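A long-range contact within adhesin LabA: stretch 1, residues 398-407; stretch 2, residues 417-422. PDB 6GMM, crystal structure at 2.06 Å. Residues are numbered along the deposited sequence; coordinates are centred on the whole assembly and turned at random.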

# COMPACT_ATOMS: atom_id res chain seq x y z
N HIS A 398 -9.05 26.29 -23.83
CA HIS A 398 -10.12 25.31 -23.92
C HIS A 398 -11.38 25.96 -24.48
O HIS A 398 -11.97 25.38 -25.38
CB HIS A 398 -10.38 24.67 -22.56
CG HIS A 398 -9.46 23.53 -22.28
ND1 HIS A 398 -8.09 23.69 -22.27
CD2 HIS A 398 -9.75 22.23 -22.02
CE1 HIS A 398 -7.58 22.50 -22.01
NE2 HIS A 398 -8.54 21.59 -21.85
N TYR A 399 -11.73 27.19 -24.01
CA TYR A 399 -12.91 27.95 -24.50
C TYR A 399 -12.80 28.19 -26.01
O TYR A 399 -13.75 27.91 -26.75
CB TYR A 399 -13.08 29.30 -23.76
CG TYR A 399 -14.29 30.10 -24.21
CD1 TYR A 399 -14.19 31.00 -25.27
CD2 TYR A 399 -15.52 29.96 -23.58
CE1 TYR A 399 -15.30 31.70 -25.73
CE2 TYR A 399 -16.63 30.69 -24.01
CZ TYR A 399 -16.52 31.55 -25.09
OH TYR A 399 -17.61 32.26 -25.51
N ASP A 400 -11.64 28.72 -26.44
CA ASP A 400 -11.30 28.98 -27.83
C ASP A 400 -11.31 27.67 -28.65
O ASP A 400 -11.87 27.66 -29.75
CB ASP A 400 -9.92 29.68 -27.93
CG ASP A 400 -9.82 31.10 -27.37
OD1 ASP A 400 -10.87 31.80 -27.31
OD2 ASP A 400 -8.69 31.54 -27.07
N SER A 401 -10.75 26.56 -28.10
CA SER A 401 -10.71 25.24 -28.74
C SER A 401 -12.12 24.68 -29.05
O SER A 401 -12.32 24.08 -30.11
CB SER A 401 -9.93 24.24 -27.88
OG SER A 401 -8.53 24.32 -28.08
N ILE A 402 -13.08 24.86 -28.10
CA ILE A 402 -14.48 24.42 -28.17
C ILE A 402 -15.24 25.24 -29.22
O ILE A 402 -15.94 24.67 -30.08
CB ILE A 402 -15.14 24.50 -26.75
CG1 ILE A 402 -14.61 23.39 -25.84
CG2 ILE A 402 -16.67 24.47 -26.82
CD1 ILE A 402 -14.72 23.65 -24.33
N THR A 403 -15.08 26.57 -29.18
CA THR A 403 -15.72 27.49 -30.12
C THR A 403 -15.30 27.13 -31.55
O THR A 403 -16.16 27.04 -32.43
CB THR A 403 -15.44 28.94 -29.75
OG1 THR A 403 -15.74 29.11 -28.37
CG2 THR A 403 -16.28 29.93 -30.55
N ALA A 404 -14.01 26.83 -31.75
CA ALA A 404 -13.45 26.41 -33.03
C ALA A 404 -14.08 25.08 -33.48
O ALA A 404 -14.57 25.00 -34.60
CB ALA A 404 -11.93 26.26 -32.91
N ALA A 405 -14.12 24.08 -32.59
CA ALA A 405 -14.67 22.75 -32.84
C ALA A 405 -16.13 22.80 -33.26
O ALA A 405 -16.50 22.16 -34.25
CB ALA A 405 -14.48 21.85 -31.62
N ILE A 406 -16.94 23.61 -32.58
CA ILE A 406 -18.37 23.76 -32.86
C ILE A 406 -18.62 24.36 -34.26
O ILE A 406 -19.50 23.86 -34.97
CB ILE A 406 -19.08 24.53 -31.71
CG1 ILE A 406 -19.14 23.61 -30.48
CG2 ILE A 406 -20.48 24.98 -32.09
CD1 ILE A 406 -19.24 24.30 -29.25
N SER A 407 -17.81 25.35 -34.66
CA SER A 407 -17.90 26.06 -35.94
C SER A 407 -18.09 25.18 -37.18
O SER A 407 -18.91 25.52 -38.03
CB SER A 407 -16.68 26.97 -36.13
OG SER A 407 -16.69 27.99 -35.15
N ASN A 417 -23.90 28.03 -27.56
CA ASN A 417 -24.10 28.42 -26.17
C ASN A 417 -23.70 27.36 -25.11
O ASN A 417 -23.89 27.62 -23.91
CB ASN A 417 -25.54 28.90 -25.95
CG ASN A 417 -25.85 30.20 -26.66
OD1 ASN A 417 -25.03 31.15 -26.71
ND2 ASN A 417 -27.07 30.27 -27.21
N VAL A 418 -23.10 26.21 -25.53
CA VAL A 418 -22.61 25.14 -24.62
C VAL A 418 -21.61 25.71 -23.60
O VAL A 418 -21.51 25.22 -22.48
CB VAL A 418 -22.07 23.89 -25.37
CG1 VAL A 418 -20.74 24.17 -26.07
CG2 VAL A 418 -21.94 22.69 -24.43
N VAL A 419 -20.87 26.73 -24.03
CA VAL A 419 -19.91 27.50 -23.25
C VAL A 419 -20.21 28.96 -23.50
O VAL A 419 -20.78 29.34 -24.54
CB VAL A 419 -18.43 27.14 -23.54
CG1 VAL A 419 -18.13 25.69 -23.22
CG2 VAL A 419 -18.03 27.46 -24.98
N SER A 420 -19.88 29.78 -22.51
CA SER A 420 -20.01 31.23 -22.58
C SER A 420 -19.02 31.83 -21.61
O SER A 420 -18.57 31.16 -20.66
CB SER A 420 -21.44 31.69 -22.28
OG SER A 420 -21.91 31.34 -20.99
N LYS A 421 -18.62 33.07 -21.89
CA LYS A 421 -17.73 33.84 -21.03
C LYS A 421 -18.35 35.23 -20.77
O LYS A 421 -19.03 35.79 -21.64
CB LYS A 421 -16.27 33.87 -21.50
CG LYS A 421 -16.03 34.42 -22.90
CD LYS A 421 -14.55 34.30 -23.25
CE LYS A 421 -13.90 35.62 -23.59
NZ LYS A 421 -12.44 35.47 -23.84
N LYS A 422 -18.22 35.69 -19.54
CA LYS A 422 -18.75 36.97 -19.07
C LYS A 422 -17.56 37.72 -18.48
O LYS A 422 -16.80 37.15 -17.70
CB LYS A 422 -19.80 36.69 -17.98
CG LYS A 422 -21.01 37.63 -17.95
CD LYS A 422 -22.33 36.84 -18.00
CE LYS A 422 -22.81 36.32 -16.66
NZ LYS A 422 -23.85 35.26 -16.81
O HOH W 1 -10.48 33.29 -24.44

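A helix and a strand can be held together almost wholly by side-chain packing, with no direct hydrogen bond between the two elements, and this contact in adhesin LabA is a compact example. Residues 398-407 belong to a longer helix, while 419-422 form a strand that continues later in the chain. Their axes approach to 9.4 Å, and their N-to-C directions differ by 134°, so the strand runs obliquely against the helix and more nearly antiparallel than parallel. Helical bonds such as Ile402 N to His398 O, 3.0 Å, occupy the main chain of stretch 1, and the pairing buries a modest 325 Å² in total.

Helical periodicity decides which residues take part. His398 lies out of reach, but Tyr399 points toward the strand, and its CA lies 7.1 Å from the CA of Val419, the nearest CA pair across the stretches. With chi1 in the t rotamer, the phenol ring reaches out to the strand and meets three consecutive residues. Its CE2 lies 3.7 Å from CG2 of Val419, an apolar contact, and 3.6 Å from the backbone C of Ser420, whose CA-to-CB bond points away. Lys421 then covers one face of the ring: its CD sits 3.8 Å from the centroid of the Tyr399 ring, 18° off the normal, in a CH-pi interaction. The aliphatic part of a lysine can thus pack on an aromatic surface while its charged end remains free for polar partners.

Asp400 illustrates that second role. Its CA-to-CB bond points away from the strand, yet a water bridges the gap, donating to OD1 of Asp400 at 3.3 Å and accepting from NZ of Lys421 at 3.0 Å. The link is therefore solvent-mediated.

Ser401 is out of reach, and the next residue whose CA-to-CB bond points toward stretch 2 is Ile402. Its CG2 packs 3.8 Å from CG2 of Val419 and 4.1 Å from CG1 of Val418, bringing branched aliphatic groups together in a buried setting. Thr403, directed sideways, makes only a marginal approach, OG1 to CG2 of Val419 at 4.4 Å; its hydroxyl instead donates to O of Tyr399 at 2.8 Å, one turn back along the helix. Ala404 and Ala405 do not touch the strand. One turn beyond Ile402, the CA-to-CB bond of Ile406 again points toward stretch 2, and its CD1 reaches CG1 of Val418 at 3.5 Å. Ser407, out of reach, returns its OG to O of Thr403 at 2.9 Å.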